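Local coordinates for protein dephospho-CoA kinase (Legionella pneumophila subsp. pneumophila, PDB 4TTR) that probably catalyses the last step of coenzyme A biosynthesis, the ATP-dependent phosphorylation of the 3'-hydroxyl group of dephospho-CoA, at residues Thr54-Ile65 / Val73-Ile84; Ile126-His134 / Pro174-Ala182. All coordinates share one frame; numbering follows the deposited sequence.

Contact 1. Residues Thr54-Ile65 / Val73-Ile84; sequences TSKNTPCYQDII and VLNNGELDRKRI. With PO4 (phosphate ion), chain C.
Leu79 meets Thr54 and helix 59-68 with its branched end, and it shows how one side chain can draw a loop and a helix together. Beyond CB, Leu79 CG lies 3.9 Å from Tyr61 CD2 as the two side chains run past each other in opposite directions. The methyls then part. Leu79 CD1 packs 3.8 Å from Thr54 CB, while Leu79 CD2 reaches the helix, 3.6 Å from Ile65 CG1 and close to Ile64 CG2. Val73 extends this apolar layer, its CG2 pressed against Ile65 CG2, and Ile64 CG2 touches Ile84 CD1 at 3.9 Å.

Polar contacts border the layer. Tyr61 OH, its ring carried on a CG anti to the backbone N (chi1 162°), is modelled 2.4 Å from Gly77 O, so short that the details of this bond are doubtful. Arg81, extended from CG to NE, holds Thr54 OG1 end-on: OG1 lies in the guanidinium plane, 3.0 Å from Arg81 NH1 and 3.1 Å from Arg81 NH2. Thr54 OG1 also bonds back to Ala50 O. Arg81 NH1 makes a further, weak bond to a phosphate ion probably taken from the crystallisation liquor.

Away from the predicted ATP site, loop 73-80 and the first turn of helix 81-90, N-capped by Asp80, thus pack on helix 59-68, N-capped by Thr58. Helix 92-115 backs them, Leu102 touching Thr54 and Leu101 touching Ile64.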
# COMPACT_ATOMS: atom_id res chain seq x y z
N THR A 54 13.25 -5.17 -7.37
CA THR A 54 13.38 -4.62 -8.71
C THR A 54 14.61 -3.71 -8.77
O THR A 54 14.68 -2.79 -9.58
CB THR A 54 12.12 -3.86 -9.15
OG1 THR A 54 11.77 -2.88 -8.16
CG2 THR A 54 10.97 -4.82 -9.33
N SER A 55 15.57 -4.00 -7.90
CA SER A 55 16.87 -3.34 -7.93
C SER A 55 17.62 -3.71 -9.21
O SER A 55 17.24 -4.65 -9.91
CB SER A 55 17.71 -3.74 -6.71
OG SER A 55 17.38 -2.97 -5.58
N LYS A 56 18.70 -2.99 -9.48
CA LYS A 56 19.46 -3.19 -10.71
C LYS A 56 19.90 -4.65 -10.88
O LYS A 56 20.56 -5.22 -10.01
CB LYS A 56 20.67 -2.26 -10.72
CG LYS A 56 20.98 -1.64 -12.08
CD LYS A 56 22.15 -0.67 -12.00
CE LYS A 56 21.68 0.77 -11.82
NZ LYS A 56 22.75 1.65 -11.29
N ASN A 57 19.53 -5.22 -12.02
CA ASN A 57 19.91 -6.57 -12.43
C ASN A 57 19.34 -7.71 -11.57
O ASN A 57 19.89 -8.82 -11.55
CB ASN A 57 21.44 -6.68 -12.51
CG ASN A 57 21.97 -6.29 -13.86
OD1 ASN A 57 21.51 -6.79 -14.89
ND2 ASN A 57 22.94 -5.37 -13.88
N THR A 58 18.23 -7.46 -10.88
CA THR A 58 17.44 -8.56 -10.34
C THR A 58 16.66 -9.17 -11.50
O THR A 58 16.49 -8.53 -12.53
CB THR A 58 16.45 -8.10 -9.24
OG1 THR A 58 15.57 -7.10 -9.76
CG2 THR A 58 17.19 -7.55 -8.04
N PRO A 59 16.19 -10.42 -11.34
CA PRO A 59 15.36 -11.04 -12.38
C PRO A 59 14.13 -10.20 -12.75
O PRO A 59 13.86 -10.01 -13.94
CB PRO A 59 14.93 -12.36 -11.74
CG PRO A 59 16.01 -12.67 -10.76
CD PRO A 59 16.48 -11.35 -10.23
N CYS A 60 13.40 -9.70 -11.76
CA CYS A 60 12.19 -8.93 -12.02
C CYS A 60 12.49 -7.60 -12.70
O CYS A 60 11.73 -7.14 -13.56
CB CYS A 60 11.42 -8.68 -10.72
SG CYS A 60 10.59 -10.14 -10.10
N TYR A 61 13.60 -6.98 -12.32
CA TYR A 61 14.09 -5.78 -12.98
C TYR A 61 14.30 -6.04 -14.47
O TYR A 61 13.93 -5.22 -15.31
CB TYR A 61 15.38 -5.33 -12.30
CG TYR A 61 16.25 -4.37 -13.06
CD1 TYR A 61 17.12 -4.82 -14.05
CD2 TYR A 61 16.26 -3.01 -12.75
CE1 TYR A 61 17.94 -3.94 -14.73
CE2 TYR A 61 17.08 -2.13 -13.43
CZ TYR A 61 17.92 -2.60 -14.41
OH TYR A 61 18.75 -1.73 -15.09
N GLN A 62 14.87 -7.20 -14.79
CA GLN A 62 15.14 -7.57 -16.17
C GLN A 62 13.85 -7.80 -16.95
O GLN A 62 13.73 -7.36 -18.10
CB GLN A 62 16.02 -8.83 -16.21
CG GLN A 62 17.46 -8.59 -15.74
CD GLN A 62 18.17 -9.86 -15.30
OE1 GLN A 62 17.59 -10.95 -15.30
NE2 GLN A 62 19.44 -9.73 -14.94
N ASP A 63 12.89 -8.49 -16.34
CA ASP A 63 11.63 -8.80 -17.01
C ASP A 63 10.79 -7.54 -17.24
O ASP A 63 10.10 -7.43 -18.25
CB ASP A 63 10.82 -9.81 -16.19
CG ASP A 63 11.54 -11.13 -16.02
OD1 ASP A 63 12.45 -11.43 -16.82
OD2 ASP A 63 11.18 -11.88 -15.08
N ILE A 64 10.85 -6.61 -16.29
CA ILE A 64 10.14 -5.35 -16.40
C ILE A 64 10.65 -4.54 -17.60
O ILE A 64 9.85 -4.03 -18.40
CB ILE A 64 10.28 -4.52 -15.10
CG1 ILE A 64 9.40 -5.13 -14.01
CG2 ILE A 64 9.87 -3.06 -15.31
CD1 ILE A 64 9.68 -4.61 -12.61
N ILE A 65 11.96 -4.42 -17.72
CA ILE A 65 12.57 -3.64 -18.80
C ILE A 65 12.36 -4.31 -20.15
O ILE A 65 12.15 -3.64 -21.16
CB ILE A 65 14.06 -3.41 -18.54
CG1 ILE A 65 14.23 -2.48 -17.34
CG2 ILE A 65 14.76 -2.80 -19.76
CD1 ILE A 65 15.61 -2.50 -16.73
N VAL A 73 13.69 2.65 -18.45
CA VAL A 73 15.05 2.64 -17.92
C VAL A 73 15.63 4.05 -17.90
O VAL A 73 15.83 4.66 -18.95
CB VAL A 73 16.00 1.76 -18.77
CG1 VAL A 73 17.15 1.24 -17.92
CG2 VAL A 73 15.25 0.60 -19.41
N LEU A 74 15.89 4.58 -16.71
CA LEU A 74 16.54 5.88 -16.60
C LEU A 74 17.99 5.78 -17.08
O LEU A 74 18.52 4.67 -17.22
CB LEU A 74 16.50 6.38 -15.16
CG LEU A 74 15.12 6.61 -14.54
CD1 LEU A 74 15.26 6.89 -13.06
CD2 LEU A 74 14.40 7.76 -15.24
N ASN A 75 18.63 6.92 -17.32
CA ASN A 75 20.04 6.94 -17.68
C ASN A 75 20.86 6.25 -16.60
O ASN A 75 21.91 5.66 -16.88
CB ASN A 75 20.53 8.38 -17.88
CG ASN A 75 19.82 9.08 -19.03
OD1 ASN A 75 19.46 8.46 -20.03
ND2 ASN A 75 19.62 10.39 -18.88
N ASN A 76 20.37 6.32 -15.37
CA ASN A 76 20.94 5.61 -14.23
C ASN A 76 21.12 4.11 -14.45
O ASN A 76 22.01 3.49 -13.87
CB ASN A 76 20.05 5.78 -12.99
CG ASN A 76 20.27 7.10 -12.29
OD1 ASN A 76 21.30 7.76 -12.46
ND2 ASN A 76 19.31 7.49 -11.47
N GLY A 77 20.24 3.53 -15.27
CA GLY A 77 20.08 2.09 -15.31
C GLY A 77 19.10 1.67 -14.23
O GLY A 77 18.79 0.49 -14.08
N GLU A 78 18.62 2.65 -13.46
CA GLU A 78 17.57 2.43 -12.48
C GLU A 78 16.21 2.50 -13.17
O GLU A 78 16.08 3.15 -14.21
CB GLU A 78 17.67 3.48 -11.36
CG GLU A 78 17.25 2.97 -10.00
CD GLU A 78 18.18 1.91 -9.46
OE1 GLU A 78 19.40 2.18 -9.36
OE2 GLU A 78 17.70 0.80 -9.14
N LEU A 79 15.21 1.84 -12.60
CA LEU A 79 13.87 1.88 -13.17
C LEU A 79 13.25 3.26 -13.03
O LEU A 79 13.42 3.93 -12.02
CB LEU A 79 12.97 0.84 -12.49
CG LEU A 79 13.14 -0.63 -12.88
CD1 LEU A 79 12.18 -1.48 -12.07
CD2 LEU A 79 12.91 -0.84 -14.37
N ASP A 80 12.53 3.68 -14.07
CA ASP A 80 11.73 4.89 -14.02
C ASP A 80 10.41 4.57 -13.35
O ASP A 80 9.42 4.25 -14.01
CB ASP A 80 11.51 5.45 -15.43
CG ASP A 80 10.85 6.82 -15.42
OD1 ASP A 80 10.25 7.20 -14.39
OD2 ASP A 80 10.93 7.52 -16.45
N ARG A 81 10.39 4.65 -12.02
CA ARG A 81 9.25 4.20 -11.24
C ARG A 81 8.04 5.11 -11.39
O ARG A 81 6.90 4.64 -11.32
CB ARG A 81 9.65 4.08 -9.77
CG ARG A 81 10.66 2.98 -9.54
CD ARG A 81 10.99 2.79 -8.07
NE ARG A 81 12.14 1.90 -7.89
CZ ARG A 81 12.10 0.59 -8.06
NH1 ARG A 81 10.98 -0.01 -8.43
NH2 ARG A 81 13.19 -0.14 -7.87
N LYS A 82 8.28 6.40 -11.60
CA LYS A 82 7.20 7.34 -11.88
C LYS A 82 6.48 6.92 -13.15
O LYS A 82 5.26 6.83 -13.19
CB LYS A 82 7.74 8.77 -12.01
CG LYS A 82 6.90 9.84 -11.31
CD LYS A 82 5.56 10.08 -12.00
CE LYS A 82 5.63 11.28 -12.94
NZ LYS A 82 4.32 11.54 -13.61
N ARG A 83 7.27 6.63 -14.19
CA ARG A 83 6.71 6.24 -15.48
C ARG A 83 5.94 4.93 -15.36
O ARG A 83 4.85 4.79 -15.90
CB ARG A 83 7.81 6.10 -16.53
CG ARG A 83 7.30 5.64 -17.88
CD ARG A 83 8.34 5.83 -18.96
NE ARG A 83 7.82 5.44 -20.28
CZ ARG A 83 7.15 6.26 -21.09
NH1 ARG A 83 6.89 7.51 -20.74
NH2 ARG A 83 6.72 5.81 -22.26
N ILE A 84 6.52 3.97 -14.64
CA ILE A 84 5.87 2.68 -14.46
C ILE A 84 4.53 2.86 -13.74
O ILE A 84 3.53 2.28 -14.15
CB ILE A 84 6.78 1.70 -13.69
CG1 ILE A 84 7.93 1.27 -14.60
CG2 ILE A 84 6.00 0.47 -13.23
CD1 ILE A 84 9.02 0.45 -13.93
P PO4 C . 7.54 -0.71 -8.64
O1 PO4 C . 8.13 -0.25 -9.95
O2 PO4 C . 6.04 -0.70 -8.72
O3 PO4 C . 8.00 0.21 -7.53
O4 PO4 C . 8.02 -2.12 -8.34

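Contact 2. Residues Ile126-His134 / Pro174-Ala182; sequences IPLLFNKHH and PNLEQRLEA
Arg179 carries most of the polar chemistry here, reaching from helix 177-182 to the loop that follows strand 122-125. Two hydrogen bonds go to a single acceptor, the carbonyl of Phe130: Arg179 NH1 to Phe130 O at 2.8 Å, and a weak one from Arg179 NH2 to Phe130 O at 3.1 Å. The first arrives in the carbonyl plane on a lone pair, with the oxygen at the edge of the guanidinium. A bend at chi2 (-64°) helps turn the arginine chain to this position.

The same guanidinium takes part in a cation-pi interaction with Phe130. Arg179 CZ stands 4.9 Å from the centroid of the Phe130 ring, 24° off the normal. The planes are inclined by 54°, and Arg179 NH1 is the atom over one face, toward the rim, while Ile126 CD1 covers the centre of the other. Leu128 O and Leu129 CA lie over one face of the guanidinium itself.

Apolar contacts continue the joint toward Pro174. Leu129 CD1 sits 3.5 Å from Pro174 CG, and Leu128 CD2 lies 3.7 Å from Leu176 CD2, the two leucine side chains crossing at about a right angle.

The contact ties a loop of the P-loop NTPase sheet to helix 177-182, with Leu128 near, but not touching, the predicted ATP-binding residue Lys29. One cation meets both a backbone oxygen and an aromatic face without a carboxylate partner across this contact. Its charge is probably eased by the carbonyl dipole and the ring electrons, and the paired bonds would limit rotation of the guanidinium.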
# COMPACT_ATOMS: atom_id res chain seq x y z
N ILE A 126 -0.25 -2.95 1.80
CA ILE A 126 -0.51 -3.56 0.50
C ILE A 126 -1.25 -2.56 -0.40
O ILE A 126 -1.72 -1.53 0.08
CB ILE A 126 -1.33 -4.86 0.67
CG1 ILE A 126 -2.66 -4.56 1.37
CG2 ILE A 126 -0.53 -5.87 1.45
CD1 ILE A 126 -3.50 -5.79 1.67
N PRO A 127 -1.32 -2.84 -1.72
CA PRO A 127 -1.98 -1.86 -2.60
C PRO A 127 -3.50 -1.81 -2.43
O PRO A 127 -4.11 -2.77 -1.95
CB PRO A 127 -1.62 -2.35 -4.01
CG PRO A 127 -1.34 -3.79 -3.85
CD PRO A 127 -0.72 -3.94 -2.49
N LEU A 128 -4.10 -0.69 -2.83
CA LEU A 128 -5.53 -0.46 -2.70
C LEU A 128 -6.36 -1.58 -3.32
O LEU A 128 -7.28 -2.11 -2.68
CB LEU A 128 -5.90 0.88 -3.34
CG LEU A 128 -7.38 1.25 -3.42
CD1 LEU A 128 -7.99 1.42 -2.04
CD2 LEU A 128 -7.55 2.52 -4.25
N LEU A 129 -6.03 -1.93 -4.55
CA LEU A 129 -6.74 -2.98 -5.29
C LEU A 129 -5.99 -4.30 -5.23
O LEU A 129 -5.75 -4.93 -6.26
CB LEU A 129 -6.94 -2.56 -6.75
CG LEU A 129 -7.69 -1.25 -6.98
CD1 LEU A 129 -7.53 -0.83 -8.42
CD2 LEU A 129 -9.16 -1.40 -6.61
N PHE A 130 -5.61 -4.71 -4.03
CA PHE A 130 -4.84 -5.93 -3.86
C PHE A 130 -5.66 -7.16 -4.23
O PHE A 130 -6.86 -7.23 -3.98
CB PHE A 130 -4.33 -6.06 -2.42
CG PHE A 130 -5.42 -6.30 -1.40
CD1 PHE A 130 -6.15 -5.25 -0.88
CD2 PHE A 130 -5.70 -7.58 -0.96
CE1 PHE A 130 -7.14 -5.47 0.05
CE2 PHE A 130 -6.69 -7.81 -0.03
CZ PHE A 130 -7.41 -6.75 0.48
N ASN A 131 -5.00 -8.13 -4.86
CA ASN A 131 -5.63 -9.40 -5.18
C ASN A 131 -5.80 -10.21 -3.91
O ASN A 131 -4.82 -10.56 -3.24
CB ASN A 131 -4.79 -10.18 -6.20
CG ASN A 131 -5.50 -11.41 -6.74
OD1 ASN A 131 -6.45 -11.90 -6.14
ND2 ASN A 131 -5.03 -11.91 -7.88
N LYS A 132 -7.05 -10.52 -3.57
CA LYS A 132 -7.35 -11.22 -2.33
C LYS A 132 -6.76 -12.62 -2.36
O LYS A 132 -6.28 -13.13 -1.35
CB LYS A 132 -8.86 -11.30 -2.08
CG LYS A 132 -9.67 -10.17 -2.69
CD LYS A 132 -11.06 -10.10 -2.09
CE LYS A 132 -11.20 -8.89 -1.19
NZ LYS A 132 -12.45 -8.94 -0.39
N HIS A 133 -6.79 -13.24 -3.54
CA HIS A 133 -6.25 -14.59 -3.72
C HIS A 133 -4.76 -14.63 -3.40
O HIS A 133 -4.21 -15.70 -3.13
CB HIS A 133 -6.50 -15.08 -5.15
CG HIS A 133 -7.94 -15.32 -5.47
ND1 HIS A 133 -8.97 -14.86 -4.67
CD2 HIS A 133 -8.53 -15.98 -6.50
CE1 HIS A 133 -10.13 -15.22 -5.20
NE2 HIS A 133 -9.89 -15.90 -6.31
N HIS A 134 -4.12 -13.47 -3.44
CA HIS A 134 -2.70 -13.37 -3.12
C HIS A 134 -2.48 -13.03 -1.64
O HIS A 134 -1.38 -13.20 -1.11
CB HIS A 134 -2.03 -12.33 -4.02
CG HIS A 134 -1.92 -12.76 -5.45
ND1 HIS A 134 -1.23 -12.04 -6.40
CD2 HIS A 134 -2.43 -13.84 -6.09
CE1 HIS A 134 -1.31 -12.66 -7.56
NE2 HIS A 134 -2.03 -13.75 -7.41
N PRO A 174 -9.57 4.48 -8.79
CA PRO A 174 -10.51 3.36 -8.78
C PRO A 174 -11.66 3.61 -7.83
O PRO A 174 -11.47 4.24 -6.79
CB PRO A 174 -9.66 2.17 -8.30
CG PRO A 174 -8.23 2.64 -8.37
CD PRO A 174 -8.27 4.11 -8.21
N ASN A 175 -12.85 3.13 -8.18
CA ASN A 175 -13.98 3.24 -7.27
C ASN A 175 -13.72 2.39 -6.04
O ASN A 175 -13.17 1.29 -6.13
CB ASN A 175 -15.28 2.83 -7.96
CG ASN A 175 -15.54 3.64 -9.22
OD1 ASN A 175 -15.84 4.83 -9.15
ND2 ASN A 175 -15.44 2.99 -10.37
N LEU A 176 -14.10 2.92 -4.88
CA LEU A 176 -13.75 2.32 -3.61
C LEU A 176 -14.91 1.52 -3.02
O LEU A 176 -14.74 0.85 -2.01
CB LEU A 176 -13.32 3.40 -2.62
CG LEU A 176 -12.27 4.38 -3.12
CD1 LEU A 176 -12.12 5.55 -2.16
CD2 LEU A 176 -10.94 3.66 -3.32
N GLU A 177 -16.07 1.60 -3.66
CA GLU A 177 -17.29 0.97 -3.16
C GLU A 177 -17.06 -0.47 -2.73
O GLU A 177 -17.42 -0.87 -1.62
CB GLU A 177 -18.40 1.03 -4.21
CG GLU A 177 -19.73 0.45 -3.76
CD GLU A 177 -20.84 0.67 -4.78
OE1 GLU A 177 -20.57 1.24 -5.85
OE2 GLU A 177 -21.99 0.28 -4.49
N GLN A 178 -16.43 -1.25 -3.61
CA GLN A 178 -16.20 -2.67 -3.34
C GLN A 178 -15.18 -2.86 -2.22
O GLN A 178 -15.35 -3.72 -1.35
CB GLN A 178 -15.72 -3.36 -4.61
CG GLN A 178 -15.82 -4.88 -4.57
CD GLN A 178 -15.41 -5.52 -5.88
OE1 GLN A 178 -14.60 -6.46 -5.90
NE2 GLN A 178 -15.95 -5.03 -6.99
N ARG A 179 -14.13 -2.04 -2.23
CA ARG A 179 -13.08 -2.14 -1.22
C ARG A 179 -13.53 -1.57 0.13
O ARG A 179 -13.05 -1.99 1.18
CB ARG A 179 -11.82 -1.41 -1.70
CG ARG A 179 -11.22 -1.99 -2.97
CD ARG A 179 -10.70 -3.41 -2.76
NE ARG A 179 -10.24 -4.00 -4.02
CZ ARG A 179 -9.41 -5.04 -4.10
NH1 ARG A 179 -8.93 -5.62 -3.01
NH2 ARG A 179 -9.05 -5.50 -5.30
N LEU A 180 -14.45 -0.61 0.10
CA LEU A 180 -15.02 -0.05 1.32
C LEU A 180 -15.90 -1.08 2.01
O LEU A 180 -15.86 -1.24 3.23
CB LEU A 180 -15.83 1.22 1.02
CG LEU A 180 -15.06 2.51 0.75
CD1 LEU A 180 -15.97 3.52 0.08
CD2 LEU A 180 -14.49 3.10 2.04
N GLU A 181 -16.69 -1.79 1.21
CA GLU A 181 -17.53 -2.87 1.72
C GLU A 181 -16.70 -3.98 2.35
O GLU A 181 -17.02 -4.48 3.43
CB GLU A 181 -18.40 -3.45 0.60
CG GLU A 181 -19.52 -2.53 0.14
CD GLU A 181 -20.18 -3.01 -1.13
OE1 GLU A 181 -21.20 -3.72 -1.04
OE2 GLU A 181 -19.67 -2.68 -2.22
N ALA A 182 -15.61 -4.35 1.68
CA ALA A 182 -14.79 -5.48 2.10
C ALA A 182 -13.99 -5.16 3.36
O ALA A 182 -13.77 -6.03 4.20
CB ALA A 182 -13.86 -5.90 0.98

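Contact 1 closes before contact 2 opens along the chain, and the two do not touch: their centres lie 26 Å apart and their nearest atoms about 12 Å. Contact 1 is peripheral, its centre about 20 Å from the centre of the chain, where the loop before helix 81-90, and the start of that helix, pack on helix 59-68. Contact 2, its centre about 11 Å from that of the chain, links the loop between strands 122-125 and 140-145 of the parallel sheet to helix 177-182, which precedes strand 185-188. Contact 1 thus belongs to an outer region of helices and loops, whereas contact 2 lies near the probable ATP-binding P-loop, the side chain of Leu128 about 6 Å from that of Lys29.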